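Local coordinates for protein glucosidase (Croceicoccus marinus, PDB 5Z3K) that probably hydrolyses O-glycosyl bonds, acting as a beta-glucosidase of glycoside hydrolase family 39, at residues E208-Y213 with D222-M227; A248-D251 with D257-L260. All blocks are in the same frame, centred on the assembly; numbering follows the deposited sequence.

Interaction 1: E208-Y213 with D222-M227; sequences EGFLDY and DFLSWM
Two residues before Leu224, the strand residue that meets Phe210 and Leu211, the carboxylate atom Asp222 OD2 is gripped both by Lys184 NZ, in a salt bridge, and by the backbone N of Val192. These bonds, to a residue of helix 169-186 and to one of strand 191-197, tie the residue just ahead of strand 223-229 to its neighbours, and helix 208-216 lies in the beta-alpha-beta crossover between these two parallel strands of the eight-stranded TIM barrel. Across the contact itself no polar bond forms; it is wholly apolar and buried, and only 99 Å² of surface is lost. The backbones stay well apart, with 8.9 Å between the CA atoms of Leu211 and Leu224, and side chains bridge the interval. On the strand side both contacts are made by one methyl, Leu224 CD2. Leu224 CG lies anti to the backbone N (chi1 -166°), which carries CD2 to the Phe210 and Leu211 side chains. There it sits at the edge of the Phe210 ring, near its plane, 4.1 Å from Phe210 CD2 and equally far from Phe210 CE2. The two side chains run past each other in opposite directions, whereas Leu211 crosses Leu224 at about a right angle. Tyr176 of helix 169-186 packs edge-to-face with the Phe210 ring, and Pro195 touches both Phe210 and Leu224, so the aromatic is wedged between a neighbouring helix and the barrel wall. The methyl-to-methyl contact is Leu211 CD2 to Leu224 CD2, at 4.2 Å.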
loop_
_atom_site.group_PDB
_atom_site.type_symbol
_atom_site.label_atom_id
_atom_site.label_comp_id
_atom_site.label_asym_id
_atom_site.label_seq_id
_atom_site.Cartn_x
_atom_site.Cartn_y
_atom_site.Cartn_z
ATOM N N GLU A 208 -20.207 -5.851 -8.527
ATOM C CA GLU A 208 -21.641 -5.749 -8.251
ATOM C C GLU A 208 -22.174 -7.006 -7.562
ATOM O O GLU A 208 -22.926 -6.922 -6.584
ATOM C CB GLU A 208 -22.398 -5.490 -9.556
ATOM C CG GLU A 208 -22.336 -4.048 -10.038
ATOM C CD GLU A 208 -21.100 -3.733 -10.878
ATOM O OE1 GLU A 208 -20.125 -4.524 -10.860
ATOM O OE2 GLU A 208 -21.108 -2.676 -11.554
ATOM N N GLY A 209 -21.803 -8.183 -8.067
ATOM C CA GLY A 209 -22.317 -9.420 -7.491
ATOM C C GLY A 209 -21.879 -9.642 -6.058
ATOM O O GLY A 209 -22.637 -10.192 -5.247
ATOM N N PHE A 210 -20.653 -9.222 -5.722
ATOM C CA PHE A 210 -20.185 -9.309 -4.343
ATOM C C PHE A 210 -20.927 -8.323 -3.443
ATOM O O PHE A 210 -21.419 -8.692 -2.371
ATOM C CB PHE A 210 -18.672 -9.062 -4.301
ATOM C CG PHE A 210 -18.076 -9.194 -2.934
ATOM C CD1 PHE A 210 -18.006 -10.435 -2.309
ATOM C CD2 PHE A 210 -17.580 -8.079 -2.268
ATOM C CE1 PHE A 210 -17.464 -10.559 -1.050
ATOM C CE2 PHE A 210 -17.039 -8.202 -1.001
ATOM C CZ PHE A 210 -16.977 -9.444 -0.394
ATOM N N LEU A 211 -21.007 -7.058 -3.860
ATOM C CA LEU A 211 -21.726 -6.056 -3.077
ATOM C C LEU A 211 -23.196 -6.432 -2.916
ATOM O O LEU A 211 -23.787 -6.215 -1.851
ATOM C CB LEU A 211 -21.599 -4.688 -3.740
ATOM C CG LEU A 211 -20.200 -4.072 -3.603
ATOM C CD1 LEU A 211 -19.979 -2.983 -4.648
ATOM C CD2 LEU A 211 -20.047 -3.527 -2.195
ATOM N N ASP A 212 -23.802 -6.980 -3.969
ATOM C CA ASP A 212 -25.202 -7.389 -3.881
ATOM C C ASP A 212 -25.380 -8.500 -2.853
ATOM O O ASP A 212 -26.333 -8.481 -2.066
ATOM C CB ASP A 212 -25.707 -7.830 -5.257
ATOM C CG ASP A 212 -27.170 -8.282 -5.233
ATOM O OD1 ASP A 212 -28.058 -7.448 -4.955
ATOM O OD2 ASP A 212 -27.427 -9.474 -5.499
ATOM N N TYR A 213 -24.445 -9.455 -2.820
ATOM C CA TYR A 213 -24.555 -10.575 -1.890
ATOM C C TYR A 213 -24.449 -10.117 -0.441
ATOM O O TYR A 213 -25.265 -10.509 0.403
ATOM C CB TYR A 213 -23.483 -11.629 -2.190
ATOM C CG TYR A 213 -23.460 -12.727 -1.149
ATOM C CD1 TYR A 213 -22.659 -12.625 -0.012
ATOM C CD2 TYR A 213 -24.256 -13.859 -1.293
ATOM C CE1 TYR A 213 -22.656 -13.624 0.950
ATOM C CE2 TYR A 213 -24.254 -14.861 -0.341
ATOM C CZ TYR A 213 -23.452 -14.736 0.778
ATOM O OH TYR A 213 -23.447 -15.730 1.734
ATOM N N ASP A 222 -16.524 -4.269 6.378
ATOM C CA ASP A 222 -15.895 -3.077 6.939
ATOM C C ASP A 222 -15.069 -2.332 5.896
ATOM O O ASP A 222 -14.918 -1.105 5.981
ATOM C CB ASP A 222 -15.048 -3.474 8.148
ATOM C CG ASP A 222 -15.885 -4.087 9.262
ATOM O OD1 ASP A 222 -16.860 -3.445 9.690
ATOM O OD2 ASP A 222 -15.589 -5.212 9.706
ATOM N N PHE A 223 -14.546 -3.039 4.897
ATOM C CA PHE A 223 -13.807 -2.386 3.831
ATOM C C PHE A 223 -14.004 -3.158 2.538
ATOM O O PHE A 223 -14.174 -4.376 2.544
ATOM C CB PHE A 223 -12.304 -2.254 4.155
ATOM C CG PHE A 223 -11.605 -3.568 4.396
ATOM C CD1 PHE A 223 -11.069 -4.298 3.339
ATOM C CD2 PHE A 223 -11.452 -4.054 5.679
ATOM C CE1 PHE A 223 -10.397 -5.510 3.568
ATOM C CE2 PHE A 223 -10.788 -5.263 5.916
ATOM C CZ PHE A 223 -10.263 -5.991 4.855
ATOM N N LEU A 224 -14.010 -2.429 1.432
ATOM C CA LEU A 224 -14.006 -3.018 0.102
ATOM C C LEU A 224 -12.594 -2.870 -0.447
ATOM O O LEU A 224 -12.095 -1.750 -0.580
ATOM C CB LEU A 224 -15.037 -2.326 -0.798
ATOM C CG LEU A 224 -15.485 -2.919 -2.144
ATOM C CD1 LEU A 224 -14.393 -2.781 -3.217
ATOM C CD2 LEU A 224 -15.973 -4.361 -2.014
ATOM N N SER A 225 -11.942 -3.987 -0.737
ATOM C CA SER A 225 -10.550 -3.942 -1.165
ATOM C C SER A 225 -10.444 -4.177 -2.673
ATOM O O SER A 225 -11.248 -4.903 -3.270
ATOM C CB SER A 225 -9.719 -4.961 -0.382
ATOM O OG SER A 225 -10.116 -6.285 -0.689
ATOM N N TRP A 226 -9.469 -3.508 -3.291
ATOM C CA TRP A 226 -9.315 -3.483 -4.743
ATOM C C TRP A 226 -7.872 -3.127 -5.069
ATOM O O TRP A 226 -7.096 -2.747 -4.189
ATOM C CB TRP A 226 -10.286 -2.478 -5.389
ATOM C CG TRP A 226 -10.210 -1.111 -4.773
ATOM C CD1 TRP A 226 -10.757 -0.723 -3.587
ATOM C CD2 TRP A 226 -9.540 0.045 -5.302
ATOM N NE1 TRP A 226 -10.468 0.597 -3.339
ATOM C CE2 TRP A 226 -9.715 1.091 -4.373
ATOM C CE3 TRP A 226 -8.796 0.290 -6.458
ATOM C CZ2 TRP A 226 -9.196 2.378 -4.580
ATOM C CZ3 TRP A 226 -8.272 1.567 -6.656
ATOM C CH2 TRP A 226 -8.474 2.589 -5.717
HETATM N N MSE A 227 -7.520 -3.238 -6.353
HETATM C CA MSE A 227 -6.132 -2.990 -6.782
HETATM C C MSE A 227 -6.051 -2.079 -7.999
HETATM O O MSE A 227 -7.019 -1.952 -8.750
HETATM C CB MSE A 227 -5.419 -4.307 -7.085
HETATM C CG MSE A 227 -5.497 -4.806 -8.538
HETATM SE SE MSE A 227 -4.529 -6.526 -8.585
HETATM C CE MSE A 227 -5.514 -7.136 -7.068
#

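Interaction 2: A248-D251 with D257-L260; sequences AIVD and DTEL
Val250, near the end of helix 238-252, and Thr258, just ahead of strand 259-266, bring the two backbones to their nearest approach, with 7.8 Å between their CA atoms. The CB bonds of both residues point toward the other segment, and Val250 fills the interval with its two methyls. CG1, anti to the backbone N (chi1 172°), meets Thr258 CB at 4.3 Å. The other branch, CG2, lies 4.1 Å from Leu260 CD2, and these two side chains slide past each other in opposite directions. Leu260 starts off to one side, but its end swings nearer and reaches the valine. Its backbone N is hydrogen-bonded to Asp297 OD2. Thr258 meets the valine through CB, while its OG1 is hydrogen-bonded to the backbone O of Leu221. Arg247, one turn back along the helix, supplies the polar tie: its NH1 bonds to Thr258 O while NH2 forms a salt bridge with Asp251 OD1, so a single guanidinium links helix and strand approach. Packing of branched side chains between a helix and the strand that follows it is the second half of a beta-alpha-beta crossover in a TIM barrel.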
loop_
_atom_site.group_PDB
_atom_site.type_symbol
_atom_site.label_atom_id
_atom_site.label_comp_id
_atom_site.label_asym_id
_atom_site.label_seq_id
_atom_site.Cartn_x
_atom_site.Cartn_y
_atom_site.Cartn_z
ATOM N N ALA A 248 -18.213 5.534 -5.499
ATOM C CA ALA A 248 -19.580 5.722 -5.998
ATOM C C ALA A 248 -20.342 4.399 -6.108
ATOM O O ALA A 248 -21.547 4.348 -5.829
ATOM C CB ALA A 248 -19.548 6.430 -7.350
ATOM N N ILE A 249 -19.670 3.326 -6.535
ATOM C CA ILE A 249 -20.350 2.035 -6.667
ATOM C C ILE A 249 -20.655 1.448 -5.295
ATOM O O ILE A 249 -21.740 0.894 -5.064
ATOM C CB ILE A 249 -19.507 1.071 -7.519
ATOM C CG1 ILE A 249 -19.433 1.558 -8.958
ATOM C CG2 ILE A 249 -20.063 -0.353 -7.462
ATOM C CD1 ILE A 249 -18.273 0.991 -9.698
ATOM N N VAL A 250 -19.706 1.555 -4.364
ATOM C CA VAL A 250 -19.939 1.053 -3.013
ATOM C C VAL A 250 -21.073 1.822 -2.342
ATOM O O VAL A 250 -21.931 1.232 -1.672
ATOM C CB VAL A 250 -18.636 1.115 -2.193
ATOM C CG1 VAL A 250 -18.904 0.774 -0.741
ATOM C CG2 VAL A 250 -17.606 0.160 -2.789
ATOM N N ASP A 251 -21.102 3.146 -2.506
ATOM C CA ASP A 251 -22.182 3.924 -1.899
ATOM C C ASP A 251 -23.533 3.554 -2.502
ATOM O O ASP A 251 -24.558 3.574 -1.808
ATOM C CB ASP A 251 -21.939 5.420 -2.087
ATOM C CG ASP A 251 -20.840 5.973 -1.194
ATOM O OD1 ASP A 251 -20.412 5.302 -0.223
ATOM O OD2 ASP A 251 -20.404 7.107 -1.481
ATOM N N ASP A 257 -20.580 3.625 5.088
ATOM C CA ASP A 257 -19.600 3.589 6.166
ATOM C C ASP A 257 -18.424 2.673 5.869
ATOM O O ASP A 257 -17.466 2.650 6.648
ATOM C CB ASP A 257 -20.256 3.140 7.471
ATOM C CG ASP A 257 -21.162 4.203 8.060
ATOM O OD1 ASP A 257 -20.883 5.404 7.851
ATOM O OD2 ASP A 257 -22.150 3.835 8.733
ATOM N N THR A 258 -18.479 1.930 4.776
ATOM C CA THR A 258 -17.428 0.988 4.424
ATOM C C THR A 258 -16.222 1.730 3.860
ATOM O O THR A 258 -16.369 2.603 2.999
ATOM C CB THR A 258 -17.962 -0.015 3.402
ATOM O OG1 THR A 258 -18.989 -0.821 4.007
ATOM C CG2 THR A 258 -16.851 -0.901 2.880
ATOM N N GLU A 259 -15.029 1.383 4.345
ATOM C CA GLU A 259 -13.813 2.024 3.866
ATOM C C GLU A 259 -13.364 1.422 2.533
ATOM O O GLU A 259 -13.723 0.293 2.172
ATOM C CB GLU A 259 -12.693 1.891 4.901
ATOM C CG GLU A 259 -12.952 2.647 6.190
ATOM C CD GLU A 259 -11.722 2.727 7.073
ATOM O OE1 GLU A 259 -10.667 2.205 6.664
ATOM O OE2 GLU A 259 -11.808 3.316 8.168
ATOM N N LEU A 260 -12.572 2.198 1.790
ATOM C CA LEU A 260 -11.930 1.718 0.571
ATOM C C LEU A 260 -10.482 1.358 0.888
ATOM O O LEU A 260 -9.713 2.211 1.336
ATOM C CB LEU A 260 -11.977 2.773 -0.530
ATOM C CG LEU A 260 -13.352 3.176 -1.056
ATOM C CD1 LEU A 260 -13.208 3.777 -2.453
ATOM C CD2 LEU A 260 -14.309 1.987 -1.056
#

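Both contacts are buried, and each seats a helix on the strand that follows it, in successive beta-alpha-beta units of one barrel. Strands 223-229 and 259-266 are neighbours, joined by probable hydrogen bonds from Leu224 N to Glu259 O (2.8 Å) and from Glu259 N to Asp222 O (3.0 Å). The hydrophobic layers also merge, because Leu224, the strand side of interaction 1, touches Val250, the helix side of interaction 2, and Leu211 touches Ile249. Their chemistry differs in detail: interaction 1 sets a leucine methyl against an aromatic edge, whereas interaction 2 brings valine against leucine and the CB of a threonine.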